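Local coordinates for protein cysteine synthase 3 (Entamoeba histolytica, PDB 6KR5) that probably makes L-cysteine from O-acetyl-L-serine and sulfide with the help of pyridoxal phosphate, as O-acetylserine sulfhydrylases do, at residues B[103-117]-B[125-139]. Numbering follows the deposited sequence.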
ATOM      1  N   PRO B 103       1.689 -24.246   4.569  1.00 19.87           N
ATOM      2  CA  PRO B 103       0.416 -23.842   5.177  1.00 20.98           C
ATOM      3  C   PRO B 103       0.665 -22.920   6.361  1.00 20.33           C
ATOM      4  O   PRO B 103       1.651 -23.071   7.092  1.00 20.94           O
ATOM      5  CB  PRO B 103      -0.212 -25.171   5.618  1.00 22.83           C
ATOM      6  CG  PRO B 103       0.468 -26.215   4.772  1.00 22.64           C
ATOM      7  CD  PRO B 103       1.876 -25.708   4.580  1.00 20.61           C
ATOM      8  N   VAL B 104      -0.231 -21.951   6.539  1.00 19.21           N
ATOM      9  CA  VAL B 104      -0.174 -21.013   7.656  1.00 18.34           C
ATOM     10  C   VAL B 104      -1.490 -21.094   8.423  1.00 19.45           C
ATOM     11  O   VAL B 104      -2.571 -20.897   7.846  1.00 22.46           O
ATOM     12  CB  VAL B 104       0.098 -19.575   7.181  1.00 17.78           C
ATOM     13  CG1 VAL B 104       0.105 -18.615   8.364  1.00 20.45           C
ATOM     14  CG2 VAL B 104       1.421 -19.501   6.421  1.00 19.37           C
ATOM     15  N   ASN B 105      -1.403 -21.389   9.719  1.00 19.41           N
ATOM     16  CA  ASN B 105      -2.548 -21.403  10.619  1.00 19.64           C
ATOM     17  C   ASN B 105      -2.503 -20.166  11.508  1.00 19.35           C
ATOM     18  O   ASN B 105      -1.506 -19.933  12.187  1.00 21.21           O
ATOM     19  CB  ASN B 105      -2.541 -22.665  11.487  1.00 19.81           C
ATOM     20  CG  ASN B 105      -2.539 -23.934  10.665  1.00 21.51           C
ATOM     21  OD1 ASN B 105      -3.588 -24.395  10.215  1.00 23.94           O
ATOM     22  ND2 ASN B 105      -1.354 -24.504  10.456  1.00 23.25           N
ATOM     23  N   ILE B 106      -3.574 -19.373  11.499  1.00 18.87           N
ATOM     24  CA  ILE B 106      -3.662 -18.174  12.330  1.00 17.72           C
ATOM     25  C   ILE B 106      -4.823 -18.334  13.296  1.00 18.44           C
ATOM     26  O   ILE B 106      -5.959 -18.585  12.871  1.00 20.61           O
ATOM     27  CB  ILE B 106      -3.858 -16.902  11.482  1.00 18.71           C
ATOM     28  CG1 ILE B 106      -2.736 -16.747  10.448  1.00 19.95           C
ATOM     29  CG2 ILE B 106      -4.019 -15.674  12.395  1.00 20.42           C
ATOM     30  CD1 ILE B 106      -1.363 -16.547  11.005  1.00 17.66           C
ATOM     31  N   VAL B 107      -4.544 -18.172  14.591  1.00 20.48           N
ATOM     32  CA  VAL B 107      -5.548 -18.293  15.642  1.00 21.52           C
ATOM     33  C   VAL B 107      -5.958 -16.895  16.084  1.00 20.46           C
ATOM     34  O   VAL B 107      -5.099 -16.078  16.430  1.00 21.97           O
ATOM     35  CB  VAL B 107      -5.009 -19.098  16.835  1.00 22.33           C
ATOM     36  CG1 VAL B 107      -6.133 -19.396  17.803  1.00 24.18           C
ATOM     37  CG2 VAL B 107      -4.334 -20.375  16.342  1.00 26.22           C
ATOM     38  N   MET B 108      -7.259 -16.625  16.090  0.66 24.06           N
ATOM     39  CA  MET B 108      -7.777 -15.313  16.466  0.66 24.08           C
ATOM     40  C   MET B 108      -9.237 -15.477  16.879  0.66 22.99           C
ATOM     41  O   MET B 108      -9.896 -16.433  16.467  0.66 24.10           O
ATOM     42  CB  MET B 108      -7.663 -14.324  15.296  0.66 24.44           C
ATOM     43  CG  MET B 108      -8.305 -14.859  14.032  0.66 20.49           C
ATOM     44  SD  MET B 108      -7.834 -13.920  12.578  0.66 26.80           S
ATOM     45  CE  MET B 108      -8.132 -12.259  13.181  0.66 24.57           C
ATOM     46  N   PRO B 109      -9.761 -14.548  17.689  1.00 23.88           N
ATOM     47  CA  PRO B 109     -11.202 -14.608  18.001  1.00 27.87           C
ATOM     48  C   PRO B 109     -12.032 -14.314  16.761  1.00 25.43           C
ATOM     49  O   PRO B 109     -11.650 -13.505  15.912  1.00 25.90           O
ATOM     50  CB  PRO B 109     -11.375 -13.515  19.068  1.00 28.83           C
ATOM     51  CG  PRO B 109      -9.993 -13.216  19.558  1.00 23.84           C
ATOM     52  CD  PRO B 109      -9.093 -13.446  18.382  1.00 23.21           C
ATOM     53  N   SER B 110     -13.189 -14.987  16.662  1.00 32.20           N
ATOM     54  CA  SER B 110     -13.957 -14.983  15.417  1.00 30.17           C
ATOM     55  C   SER B 110     -14.386 -13.579  15.003  1.00 32.07           C
ATOM     56  O   SER B 110     -14.552 -13.307  13.808  1.00 32.95           O
ATOM     57  CB  SER B 110     -15.186 -15.883  15.553  1.00 30.44           C
ATOM     58  OG  SER B 110     -16.212 -15.240  16.299  1.00 33.90           O
ATOM     59  N   THR B 111     -14.557 -12.677  15.963  1.00 33.75           N
ATOM     60  CA  THR B 111     -15.068 -11.340  15.698  1.00 31.87           C
ATOM     61  C   THR B 111     -13.972 -10.296  15.546  1.00 33.52           C
ATOM     62  O   THR B 111     -14.284  -9.119  15.347  1.00 31.09           O
ATOM     63  CB  THR B 111     -16.027 -10.930  16.818  1.00 40.47           C
ATOM     64  OG1 THR B 111     -15.398 -11.146  18.087  1.00 34.09           O
ATOM     65  CG2 THR B 111     -17.295 -11.765  16.746  1.00 34.51           C
ATOM     66  N   MET B 112     -12.706 -10.694  15.604  1.00 26.77           N
ATOM     67  CA  MET B 112     -11.596  -9.748  15.605  1.00 32.87           C
ATOM     68  C   MET B 112     -11.061  -9.526  14.198  1.00 30.48           C
ATOM     69  O   MET B 112     -10.860 -10.484  13.447  1.00 32.06           O
ATOM     70  CB  MET B 112     -10.460 -10.243  16.506  1.00 35.73           C
ATOM     71  CG  MET B 112      -9.516  -9.141  16.961  1.00 43.17           C
ATOM     72  SD  MET B 112     -10.294  -7.968  18.090  1.00 61.97           S
ATOM     73  CE  MET B 112      -8.938  -6.847  18.437  1.00 56.22           C
ATOM     74  N   SER B 113     -10.778  -8.255  13.886  0.58 27.77           N
ATOM     75  CA  SER B 113     -10.284  -7.760  12.599  0.58 30.61           C
ATOM     76  C   SER B 113     -10.753  -8.599  11.420  0.58 25.78           C
ATOM     77  O   SER B 113      -9.959  -9.303  10.784  0.58 28.64           O
ATOM     78  CB  SER B 113      -8.759  -7.677  12.597  0.58 33.87           C
ATOM     79  OG  SER B 113      -8.325  -6.817  11.556  0.58 33.19           O
ATOM     80  N   VAL B 114     -12.049  -8.517  11.127  1.00 27.26           N
ATOM     81  CA  VAL B 114     -12.639  -9.313  10.057  1.00 29.01           C
ATOM     82  C   VAL B 114     -12.029  -8.961   8.706  1.00 27.91           C
ATOM     83  O   VAL B 114     -11.951  -9.815   7.816  1.00 28.33           O
ATOM     84  CB  VAL B 114     -14.173  -9.151  10.051  1.00 30.93           C
ATOM     85  CG1 VAL B 114     -14.763  -9.829  11.276  1.00 36.14           C
ATOM     86  CG2 VAL B 114     -14.549  -7.684  10.020  1.00 33.31           C
ATOM     87  N   GLU B 115     -11.565  -7.721   8.530  1.00 29.48           N
ATOM     88  CA  GLU B 115     -10.885  -7.372   7.285  1.00 25.84           C
ATOM     89  C   GLU B 115      -9.551  -8.094   7.171  1.00 27.19           C
ATOM     90  O   GLU B 115      -9.207  -8.612   6.100  1.00 24.97           O
ATOM     91  CB  GLU B 115     -10.687  -5.859   7.188  1.00 27.83           C
ATOM     92  CG  GLU B 115     -11.979  -5.073   7.231  1.00 36.55           C
ATOM     93  CD  GLU B 115     -11.745  -3.576   7.227  1.00 58.86           C
ATOM     94  OE1 GLU B 115     -10.922  -3.101   8.042  1.00 58.20           O
ATOM     95  OE2 GLU B 115     -12.385  -2.876   6.412  1.00 57.35           O
ATOM     96  N   ARG B 116      -8.790  -8.159   8.270  1.00 28.40           N
ATOM     97  CA  ARG B 116      -7.529  -8.891   8.231  1.00 27.02           C
ATOM     98  C   ARG B 116      -7.769 -10.381   8.055  1.00 25.64           C
ATOM     99  O   ARG B 116      -6.976 -11.061   7.396  1.00 24.30           O
ATOM    100  CB  ARG B 116      -6.711  -8.631   9.497  1.00 28.48           C
ATOM    101  CG  ARG B 116      -5.944  -7.330   9.469  1.00 34.93           C
ATOM    102  CD  ARG B 116      -4.910  -7.334  10.578  1.00 31.65           C
ATOM    103  NE  ARG B 116      -4.156  -6.088  10.665  1.00 32.40           N
ATOM    104  CZ  ARG B 116      -4.602  -4.993  11.272  1.00 39.02           C
ATOM    105  NH1 ARG B 116      -5.806  -4.985  11.837  1.00 40.27           N
ATOM    106  NH2 ARG B 116      -3.850  -3.905  11.313  1.00 41.50           N
ATOM    107  N   GLN B 117      -8.856 -10.901   8.644  1.00 26.98           N
ATOM    108  CA  GLN B 117      -9.285 -12.271   8.365  1.00 25.23           C
ATOM    109  C   GLN B 117      -9.423 -12.505   6.878  1.00 23.45           C
ATOM    110  O   GLN B 117      -8.978 -13.526   6.347  1.00 23.22           O
ATOM    111  CB  GLN B 117     -10.625 -12.570   9.030  1.00 27.30           C
ATOM    112  CG  GLN B 117     -10.549 -12.842  10.484  1.00 26.41           C
ATOM    113  CD  GLN B 117     -11.873 -13.287  11.055  1.00 27.32           C
ATOM    114  OE1 GLN B 117     -12.576 -14.107  10.462  1.00 29.25           O
ATOM    115  NE2 GLN B 117     -12.228 -12.739  12.217  1.00 29.78           N
ATOM    116  N   ALA B 125      -4.598 -18.775   4.084  1.00 22.82           N
ATOM    117  CA  ALA B 125      -4.431 -19.155   5.479  1.00 22.98           C
ATOM    118  C   ALA B 125      -5.574 -20.042   5.940  1.00 22.15           C
ATOM    119  O   ALA B 125      -6.708 -19.935   5.463  1.00 24.63           O
ATOM    120  CB  ALA B 125      -4.380 -17.922   6.376  1.00 24.50           C
ATOM    121  N   ASN B 126      -5.264 -20.933   6.879  0.53 23.63           N
ATOM    122  CA  ASN B 126      -6.286 -21.662   7.622  0.53 22.91           C
ATOM    123  C   ASN B 126      -6.561 -20.880   8.900  0.53 21.61           C
ATOM    124  O   ASN B 126      -5.741 -20.877   9.824  0.53 22.69           O
ATOM    125  CB  ASN B 126      -5.835 -23.090   7.925  0.53 22.82           C
ATOM    126  CG  ASN B 126      -5.426 -23.849   6.678  0.53 27.06           C
ATOM    127  OD1 ASN B 126      -4.236 -24.042   6.414  0.53 33.97           O
ATOM    128  ND2 ASN B 126      -6.410 -24.282   5.899  0.53 33.61           N
ATOM    129  N   LEU B 127      -7.700 -20.197   8.945  1.00 23.30           N
ATOM    130  CA  LEU B 127      -8.077 -19.439  10.127  1.00 20.68           C
ATOM    131  C   LEU B 127      -8.679 -20.360  11.174  1.00 24.90           C
ATOM    132  O   LEU B 127      -9.610 -21.125  10.888  1.00 29.95           O
ATOM    133  CB  LEU B 127      -9.068 -18.331   9.771  1.00 24.30           C
ATOM    134  CG  LEU B 127      -8.479 -17.250   8.883  1.00 23.14           C
ATOM    135  CD1 LEU B 127      -9.462 -16.096   8.796  1.00 30.58           C
ATOM    136  CD2 LEU B 127      -7.140 -16.769   9.416  1.00 27.89           C
ATOM    137  N   VAL B 128      -8.144 -20.289  12.377  1.00 21.07           N
ATOM    138  CA  VAL B 128      -8.673 -21.001  13.527  1.00 23.56           C
ATOM    139  C   VAL B 128      -9.352 -19.943  14.380  1.00 26.71           C
ATOM    140  O   VAL B 128      -8.685 -19.182  15.089  1.00 23.83           O
ATOM    141  CB  VAL B 128      -7.581 -21.750  14.297  1.00 24.39           C
ATOM    142  CG1 VAL B 128      -8.185 -22.470  15.485  1.00 29.28           C
ATOM    143  CG2 VAL B 128      -6.903 -22.751  13.374  1.00 25.53           C
ATOM    144  N   LEU B 129     -10.680 -19.871  14.278  1.00 28.74           N
ATOM    145  CA  LEU B 129     -11.467 -18.817  14.905  1.00 29.23           C
ATOM    146  C   LEU B 129     -12.013 -19.338  16.224  1.00 30.11           C
ATOM    147  O   LEU B 129     -12.919 -20.180  16.237  1.00 34.02           O
ATOM    148  CB  LEU B 129     -12.614 -18.376  14.001  1.00 27.78           C
ATOM    149  CG  LEU B 129     -12.229 -17.862  12.622  1.00 27.70           C
ATOM    150  CD1 LEU B 129     -13.480 -17.426  11.860  1.00 29.15           C
ATOM    151  CD2 LEU B 129     -11.250 -16.713  12.769  1.00 27.64           C
ATOM    152  N   SER B 130     -11.467 -18.840  17.327  1.00 25.72           N
ATOM    153  CA  SER B 130     -12.029 -19.154  18.628  1.00 27.90           C
ATOM    154  C   SER B 130     -13.305 -18.342  18.856  1.00 31.68           C
ATOM    155  O   SER B 130     -13.631 -17.421  18.099  1.00 28.75           O
ATOM    156  CB  SER B 130     -11.006 -18.881  19.727  1.00 30.22           C
ATOM    157  OG  SER B 130     -10.357 -17.640  19.516  1.00 30.71           O
ATOM    158  N   ASP B 131     -14.038 -18.702  19.911  1.00 29.64           N
ATOM    159  CA  ASP B 131     -15.338 -18.085  20.167  1.00 30.80           C
ATOM    160  C   ASP B 131     -15.188 -16.582  20.360  1.00 29.33           C
ATOM    161  O   ASP B 131     -14.388 -16.128  21.185  1.00 29.66           O
ATOM    162  CB  ASP B 131     -15.988 -18.698  21.409  1.00 34.24           C
ATOM    163  CG  ASP B 131     -16.265 -20.186  21.265  1.00 47.24           C
ATOM    164  OD1 ASP B 131     -16.299 -20.694  20.123  1.00 49.93           O
ATOM    165  OD2 ASP B 131     -16.448 -20.851  22.309  1.00 48.98           O
ATOM    166  N   GLY B 132     -15.963 -15.807  19.597  1.00 34.98           N
ATOM    167  CA  GLY B 132     -15.915 -14.361  19.747  1.00 34.92           C
ATOM    168  C   GLY B 132     -16.175 -13.913  21.174  1.00 31.80           C
ATOM    169  O   GLY B 132     -15.508 -13.007  21.681  1.00 33.06           O
ATOM    170  N   THR B 133     -17.131 -14.560  21.851  1.00 32.07           N
ATOM    171  CA  THR B 133     -17.449 -14.189  23.226  1.00 32.52           C
ATOM    172  C   THR B 133     -16.270 -14.366  24.180  1.00 34.78           C
ATOM    173  O   THR B 133     -16.290 -13.791  25.275  1.00 34.80           O
ATOM    174  CB  THR B 133     -18.640 -15.003  23.747  1.00 31.38           C
ATOM    175  OG1 THR B 133     -18.338 -16.403  23.689  1.00 35.55           O
ATOM    176  CG2 THR B 133     -19.907 -14.711  22.942  1.00 29.38           C
ATOM    177  N   LYS B 134     -15.246 -15.138  23.800  1.00 30.26           N
ATOM    178  CA  LYS B 134     -14.137 -15.416  24.704  1.00 30.09           C
ATOM    179  C   LYS B 134     -12.932 -14.504  24.497  1.00 31.29           C
ATOM    180  O   LYS B 134     -11.992 -14.561  25.295  1.00 35.28           O
ATOM    181  CB  LYS B 134     -13.706 -16.886  24.577  1.00 31.55           C
ATOM    182  CG  LYS B 134     -14.830 -17.863  24.891  1.00 35.07           C
ATOM    183  CD  LYS B 134     -14.311 -19.201  25.393  1.00 33.92           C
ATOM    184  CE  LYS B 134     -15.418 -19.976  26.103  1.00 38.28           C
ATOM    185  NZ  LYS B 134     -16.668 -20.039  25.281  1.00 42.94           N
ATOM    186  N   GLY B 135     -12.937 -13.657  23.468  1.00 31.96           N
ATOM    187  CA  GLY B 135     -11.850 -12.709  23.318  1.00 33.84           C
ATOM    188  C   GLY B 135     -10.499 -13.369  23.052  1.00 37.83           C
ATOM    189  O   GLY B 135     -10.387 -14.548  22.727  1.00 34.66           O
ATOM    190  N   MET B 136      -9.452 -12.559  23.204  1.00 38.40           N
ATOM    191  CA  MET B 136      -8.109 -13.076  22.969  1.00 36.88           C
ATOM    192  C   MET B 136      -7.704 -14.174  23.951  1.00 39.98           C
ATOM    193  O   MET B 136      -6.977 -15.093  23.534  1.00 39.86           O
ATOM    194  CB  MET B 136      -7.093 -11.931  22.984  1.00 43.02           C
ATOM    195  CG  MET B 136      -5.741 -12.360  22.442  1.00 53.70           C
ATOM    196  SD  MET B 136      -4.671 -10.986  21.993  1.00 88.73           S
ATOM    197  CE  MET B 136      -4.308 -10.299  23.605  1.00 58.64           C
ATOM    198  N   PRO B 137      -8.106 -14.160  25.233  1.00 43.83           N
ATOM    199  CA  PRO B 137      -7.852 -15.346  26.068  1.00 37.66           C
ATOM    200  C   PRO B 137      -8.364 -16.631  25.440  1.00 38.46           C
ATOM    201  O   PRO B 137      -7.705 -17.671  25.544  1.00 33.44           O
ATOM    202  CB  PRO B 137      -8.583 -15.008  27.372  1.00 38.91           C
ATOM    203  CG  PRO B 137      -8.527 -13.537  27.450  1.00 42.89           C
ATOM    204  CD  PRO B 137      -8.663 -13.049  26.030  1.00 44.84           C
ATOM    205  N   GLY B 138      -9.519 -16.582  24.773  1.00 32.05           N
ATOM    206  CA  GLY B 138      -9.988 -17.753  24.051  1.00 32.41           C
ATOM    207  C   GLY B 138      -9.070 -18.133  22.904  1.00 35.01           C
ATOM    208  O   GLY B 138      -8.889 -19.318  22.609  1.00 30.98           O
ATOM    209  N   ALA B 139      -8.473 -17.136  22.244  1.00 30.16           N
ATOM    210  CA  ALA B 139      -7.552 -17.429  21.151  1.00 26.51           C
ATOM    211  C   ALA B 139      -6.252 -18.024  21.673  1.00 36.02           C
ATOM    212  O   ALA B 139      -5.747 -19.003  21.113  1.00 33.38           O
ATOM    213  CB  ALA B 139      -7.278 -16.164  20.334  1.00 31.47           C
TER
HETATM  214  O   HOH W   1      -2.298 -22.110   4.363  1.00 26.92           O
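V104 O accepts the first of six backbone hydrogen bonds along strands 104-109 and 126-130, from N126 N at 2.9 Å. Donors alternate between the two strands up to S110 N, just beyond the first, which gives to S130 O; with segment axes 26° apart, this defines the parallel pair of a β-α-β unit connected through helix 114-122. N105 crosses N126 obliquely, N105 OD1 3.5 Å from N126 CB and the amide planes 27° apart, while N105 ND2 is bonded to E80 and I81 O of the next strand. I106 falls on the face covered by helices 88-100 and 114-122, touching C94 and M120, and its CB meets L127 CD2 at 3.9 Å. V107 points to the other face beside V128; with CG1 anti to the backbone N (chi1 -171°), that methyl reaches A139 O at 3.4 Å. M108 runs alongside L129, CG to CD2 3.7 Å. P109 packs its ring against the N-terminal part of the helix that follows strand 126-130: CD touches A139 CB at 3.8 Å and CG lies against the G135 carbonyl. Past the P109-M112 type I turn, Q117 stretches back across L127 and L129. Its CB meets L127 CD1 at 3.7 Å, and its NE2 binds S110 O and M112 O, each at 2.9 Å; both acceptors lie close to the amide plane, although NE2 stands above the S110 carbonyl plane. Two nearly straight bonds fix the Q117 amide's rotation, so a polar group can form part of the leucine-lined face and tie helix 114-122 to the turn preceding it.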